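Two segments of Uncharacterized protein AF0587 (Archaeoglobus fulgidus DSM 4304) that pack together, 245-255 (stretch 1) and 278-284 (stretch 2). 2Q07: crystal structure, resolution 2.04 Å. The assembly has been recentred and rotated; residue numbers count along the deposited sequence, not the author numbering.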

ATOM      1  N   PHE A 245      25.679 -13.178  -6.146  1.00 23.23           N
ATOM      2  CA  PHE A 245      25.298 -13.843  -7.387  1.00 22.32           C
ATOM      3  C   PHE A 245      24.530 -15.123  -7.109  1.00 21.63           C
ATOM      4  O   PHE A 245      24.571 -15.648  -5.995  1.00 21.25           O
ATOM      5  CB  PHE A 245      26.538 -14.139  -8.243  1.00 22.20           C
ATOM      6  CG  PHE A 245      27.282 -12.906  -8.685  1.00 21.58           C
ATOM      7  CD1 PHE A 245      28.305 -12.373  -7.905  1.00 21.49           C
ATOM      8  CD2 PHE A 245      26.949 -12.267  -9.878  1.00 21.97           C
ATOM      9  CE1 PHE A 245      28.985 -11.227  -8.303  1.00 18.55           C
ATOM     10  CE2 PHE A 245      27.626 -11.114 -10.284  1.00 20.86           C
ATOM     11  CZ  PHE A 245      28.646 -10.596  -9.495  1.00 19.88           C
ATOM     12  N   ALA A 246      23.835 -15.627  -8.124  1.00 22.66           N
ATOM     13  CA  ALA A 246      23.041 -16.844  -7.976  1.00 23.53           C
ATOM     14  C   ALA A 246      23.868 -18.018  -7.462  1.00 25.10           C
ATOM     15  O   ALA A 246      23.406 -18.798  -6.630  1.00 26.03           O
ATOM     16  CB  ALA A 246      22.384 -17.200  -9.300  1.00 24.60           C
ATOM     17  N   GLY A 247      25.096 -18.132  -7.954  1.00 25.41           N
ATOM     18  CA  GLY A 247      25.972 -19.208  -7.529  1.00 28.08           C
ATOM     19  C   GLY A 247      26.268 -19.217  -6.039  1.00 29.30           C
ATOM     20  O   GLY A 247      26.651 -20.252  -5.490  1.00 27.43           O
ATOM     21  N   GLY A 248      26.086 -18.070  -5.382  1.00 29.75           N
ATOM     22  CA  GLY A 248      26.345 -17.981  -3.953  1.00 31.29           C
ATOM     23  C   GLY A 248      25.139 -18.305  -3.088  1.00 32.41           C
ATOM     24  O   GLY A 248      25.233 -18.338  -1.857  1.00 30.74           O
ATOM     25  N   VAL A 249      24.008 -18.558  -3.739  1.00 34.39           N
ATOM     26  CA  VAL A 249      22.759 -18.873  -3.053  1.00 35.85           C
ATOM     27  C   VAL A 249      22.568 -20.375  -2.875  1.00 37.65           C
ATOM     28  O   VAL A 249      22.494 -21.114  -3.852  1.00 39.47           O
ATOM     29  CB  VAL A 249      21.554 -18.333  -3.845  1.00 36.70           C
ATOM     30  CG1 VAL A 249      20.259 -18.689  -3.138  1.00 36.08           C
ATOM     31  CG2 VAL A 249      21.689 -16.830  -4.038  1.00 35.02           C
ATOM     32  N   LEU A 250      22.481 -20.826  -1.627  1.00 38.07           N
ATOM     33  CA  LEU A 250      22.281 -22.245  -1.352  1.00 40.08           C
ATOM     34  C   LEU A 250      20.817 -22.607  -1.602  1.00 40.97           C
ATOM     35  O   LEU A 250      20.504 -23.401  -2.494  1.00 41.28           O
ATOM     36  CB  LEU A 250      22.666 -22.558   0.096  1.00 41.17           C
ATOM     37  CG  LEU A 250      24.153 -22.374   0.425  1.00 42.38           C
ATOM     38  CD1 LEU A 250      24.366 -22.320   1.930  1.00 41.94           C
ATOM     39  CD2 LEU A 250      24.946 -23.513  -0.197  1.00 41.93           C
ATOM     40  N   ARG A 251      19.925 -22.017  -0.810  1.00 40.51           N
ATOM     41  CA  ARG A 251      18.491 -22.256  -0.941  1.00 40.55           C
ATOM     42  C   ARG A 251      17.779 -20.911  -0.901  1.00 40.41           C
ATOM     43  O   ARG A 251      18.328 -19.935  -0.395  1.00 39.09           O
ATOM     44  CB  ARG A 251      17.984 -23.130   0.207  1.00 42.08           C
ATOM     45  CG  ARG A 251      18.735 -24.434   0.382  1.00 46.26           C
ATOM     46  CD  ARG A 251      18.121 -25.267   1.495  1.00 48.25           C
ATOM     47  NE  ARG A 251      18.917 -26.457   1.777  1.00 51.20           N
ATOM     48  CZ  ARG A 251      18.593 -27.381   2.676  1.00 52.74           C
ATOM     49  NH1 ARG A 251      17.480 -27.258   3.390  1.00 52.14           N
ATOM     50  NH2 ARG A 251      19.389 -28.426   2.868  1.00 53.21           N
ATOM     51  N   ALA A 252      16.553 -20.864  -1.419  1.00 39.75           N
ATOM     52  CA  ALA A 252      15.779 -19.626  -1.439  1.00 38.05           C
ATOM     53  C   ALA A 252      14.276 -19.887  -1.399  1.00 38.92           C
ATOM     54  O   ALA A 252      13.801 -20.901  -1.908  1.00 38.48           O
ATOM     55  CB  ALA A 252      16.128 -18.817  -2.684  1.00 36.73           C
ATOM     56  N   ASP A 253      13.530 -18.964  -0.795  1.00 40.11           N
ATOM     57  CA  ASP A 253      12.078 -19.092  -0.701  1.00 40.79           C
ATOM     58  C   ASP A 253      11.522 -19.043  -2.122  1.00 41.63           C
ATOM     59  O   ASP A 253      11.741 -18.069  -2.840  1.00 41.11           O
ATOM     60  CB  ASP A 253      11.497 -17.937   0.123  1.00 41.06           C
ATOM     61  CG  ASP A 253      10.024 -18.136   0.464  1.00 41.24           C
ATOM     62  OD1 ASP A 253       9.329 -18.891  -0.249  1.00 40.75           O
ATOM     63  OD2 ASP A 253       9.561 -17.520   1.446  1.00 41.41           O
ATOM     64  N   GLU A 254      10.805 -20.091  -2.520  1.00 43.51           N
ATOM     65  CA  GLU A 254      10.236 -20.164  -3.864  1.00 44.66           C
ATOM     66  C   GLU A 254       9.224 -19.060  -4.141  1.00 44.36           C
ATOM     67  O   GLU A 254       8.976 -18.715  -5.299  1.00 44.82           O
ATOM     68  CB  GLU A 254       9.582 -21.532  -4.095  1.00 46.53           C
ATOM     69  CG  GLU A 254      10.560 -22.703  -4.075  1.00 49.53           C
ATOM     70  CD  GLU A 254      10.741 -23.313  -2.690  1.00 52.32           C
ATOM     71  OE1 GLU A 254      10.822 -22.552  -1.699  1.00 54.45           O
ATOM     72  OE2 GLU A 254      10.814 -24.561  -2.594  1.00 52.01           O
ATOM     73  N   LYS A 255       8.644 -18.505  -3.081  1.00 42.87           N
ATOM     74  CA  LYS A 255       7.659 -17.438  -3.222  1.00 43.77           C
ATOM     75  C   LYS A 255       8.307 -16.100  -3.564  1.00 42.99           C
ATOM     76  O   LYS A 255       7.621 -15.151  -3.941  1.00 43.52           O
ATOM     77  CB  LYS A 255       6.844 -17.284  -1.933  1.00 44.74           C
ATOM     78  CG  LYS A 255       5.815 -18.382  -1.686  1.00 47.13           C
ATOM     79  CD  LYS A 255       6.471 -19.739  -1.487  1.00 48.99           C
ATOM     80  CE  LYS A 255       5.435 -20.840  -1.332  1.00 48.96           C
ATOM     81  NZ  LYS A 255       6.082 -22.182  -1.298  1.00 50.03           N
ATOM     82  N   SER A 278      13.625 -14.469  -9.298  1.00 40.56           N
ATOM     83  CA  SER A 278      12.665 -15.231  -8.508  1.00 40.46           C
ATOM     84  C   SER A 278      13.378 -16.175  -7.552  1.00 40.99           C
ATOM     85  O   SER A 278      14.559 -16.479  -7.727  1.00 39.02           O
ATOM     86  CB  SER A 278      11.757 -16.051  -9.425  1.00 40.20           C
ATOM     87  OG  SER A 278      12.486 -17.105 -10.028  1.00 39.65           O
ATOM     88  N   GLY A 279      12.650 -16.642  -6.542  1.00 41.94           N
ATOM     89  CA  GLY A 279      13.234 -17.561  -5.587  1.00 43.41           C
ATOM     90  C   GLY A 279      13.592 -18.867  -6.267  1.00 44.86           C
ATOM     91  O   GLY A 279      14.370 -19.654  -5.737  1.00 45.31           O
ATOM     92  N   LYS A 280      13.019 -19.085  -7.449  1.00 46.93           N
ATOM     93  CA  LYS A 280      13.255 -20.294  -8.233  1.00 48.87           C
ATOM     94  C   LYS A 280      14.570 -20.186  -9.002  1.00 49.35           C
ATOM     95  O   LYS A 280      15.350 -21.133  -9.055  1.00 50.11           O
ATOM     96  CB  LYS A 280      12.113 -20.497  -9.233  1.00 50.58           C
ATOM     97  CG  LYS A 280      10.739 -20.078  -8.724  1.00 52.83           C
ATOM     98  CD  LYS A 280       9.725 -20.042  -9.866  1.00 53.83           C
ATOM     99  CE  LYS A 280       8.405 -19.420  -9.429  1.00 54.38           C
ATOM    100  NZ  LYS A 280       8.582 -18.011  -8.971  1.00 56.16           N
ATOM    101  N   GLU A 281      14.801 -19.025  -9.608  1.00 50.83           N
ATOM    102  CA  GLU A 281      16.012 -18.773 -10.382  1.00 51.91           C
ATOM    103  C   GLU A 281      17.269 -18.788  -9.517  1.00 51.73           C
ATOM    104  O   GLU A 281      18.346 -19.160  -9.985  1.00 51.40           O
ATOM    105  CB  GLU A 281      15.898 -17.425 -11.100  1.00 54.39           C
ATOM    106  CG  GLU A 281      15.529 -17.518 -12.580  1.00 58.94           C
ATOM    107  CD  GLU A 281      16.719 -17.882 -13.472  1.00 61.49           C
ATOM    108  OE1 GLU A 281      16.531 -17.985 -14.705  1.00 63.09           O
ATOM    109  OE2 GLU A 281      17.840 -18.061 -12.946  1.00 62.78           O
HETATM  110  N   MSE A 282      17.130 -18.372  -8.261  1.00 52.01           N
HETATM  111  CA  MSE A 282      18.256 -18.344  -7.330  1.00 51.78           C
HETATM  112  C   MSE A 282      18.716 -19.754  -7.011  1.00 52.35           C
HETATM  113  O   MSE A 282      19.887 -20.094  -7.184  1.00 52.53           O
HETATM  114  CB  MSE A 282      17.865 -17.649  -6.026  1.00 50.43           C
HETATM  115  CG  MSE A 282      17.744 -16.143  -6.110  1.00 48.49           C
HETATM  116 SE   MSE A 282      17.318 -15.392  -4.380  1.00 47.43          SE
HETATM  117  CE  MSE A 282      16.503 -13.740  -4.956  1.00 42.71           C
ATOM    118  N   ALA A 283      17.782 -20.567  -6.531  1.00 53.15           N
ATOM    119  CA  ALA A 283      18.071 -21.951  -6.183  1.00 54.38           C
ATOM    120  C   ALA A 283      18.168 -22.776  -7.461  1.00 55.18           C
ATOM    121  O   ALA A 283      18.354 -23.993  -7.415  1.00 55.01           O
ATOM    122  CB  ALA A 283      16.974 -22.500  -5.281  1.00 54.40           C
ATOM    123  N   GLY A 284      18.032 -22.101  -8.600  1.00 55.86           N
ATOM    124  CA  GLY A 284      18.106 -22.777  -9.883  1.00 56.65           C
ATOM    125  C   GLY A 284      19.451 -22.576 -10.551  1.00 57.23           C
ATOM    126  O   GLY A 284      20.498 -22.716  -9.916  1.00 57.29           O
TER
HETATM  127  O   HOH W   1      22.282 -21.139  -6.904  1.00 31.36           O

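How does stretch 2 begin its helix beside stretch 1? Ser 278 occupies the N-cap position, and its side chain takes up amide hydrogens that the first turn would otherwise leave unpaired: Glu 281 N donates to Ser 278 OG at 3.0 Å, and Lys 280 N makes a weak bond to the same OG at 3.3 Å. Ser 278 itself does not touch stretch 1, but the turn it caps does.

Why can the chains come so close at Gly 279? With no side chain in the way, Gly 279 CA lies 3.2 Å from Asp 253 O, in a CA-H...O contact that is nearly straight, 164° at the hydrogen. A CB on Gly 279 would point toward stretch 1 and fall 1.7 Å from Asp 253 O, an outright clash. Asp 253 turns its own CB away, and Asp 253 OD1 accepts from Lys 255 N at 2.9 Å, a bond within stretch 1. Nearby, Ala 252 CB rests 3.6 Å from Gly 279 O.

What does Lys 280 contribute? Its CB points sideways, and the long side chain brings Lys 280 NZ to 3.8 Å from Glu 254 O, a proximity at the exposed margin of the contact.

Where is the apolar part of the contact? It centres on Met 282, a buried selenomethionine. Met 282 CB lies 3.9 Å from Val 249 CG1 and also 3.9 Å from Ala 252 CB, both residues directing their CA-to-CB bonds toward stretch 2, while the selenium end leads away.

How are the backbones linked, with no direct hydrogen bond between the stretches? Met 282 O and Ala 246 O are both acceptors, 3.8 Å apart, and water 1 can donate to either, its oxygen lying 2.6 Å from Ala 246 O and 2.6 Å from Met 282 O. Beyond this, Ala 283 CB approaches Ala 252 N at 4.2 Å.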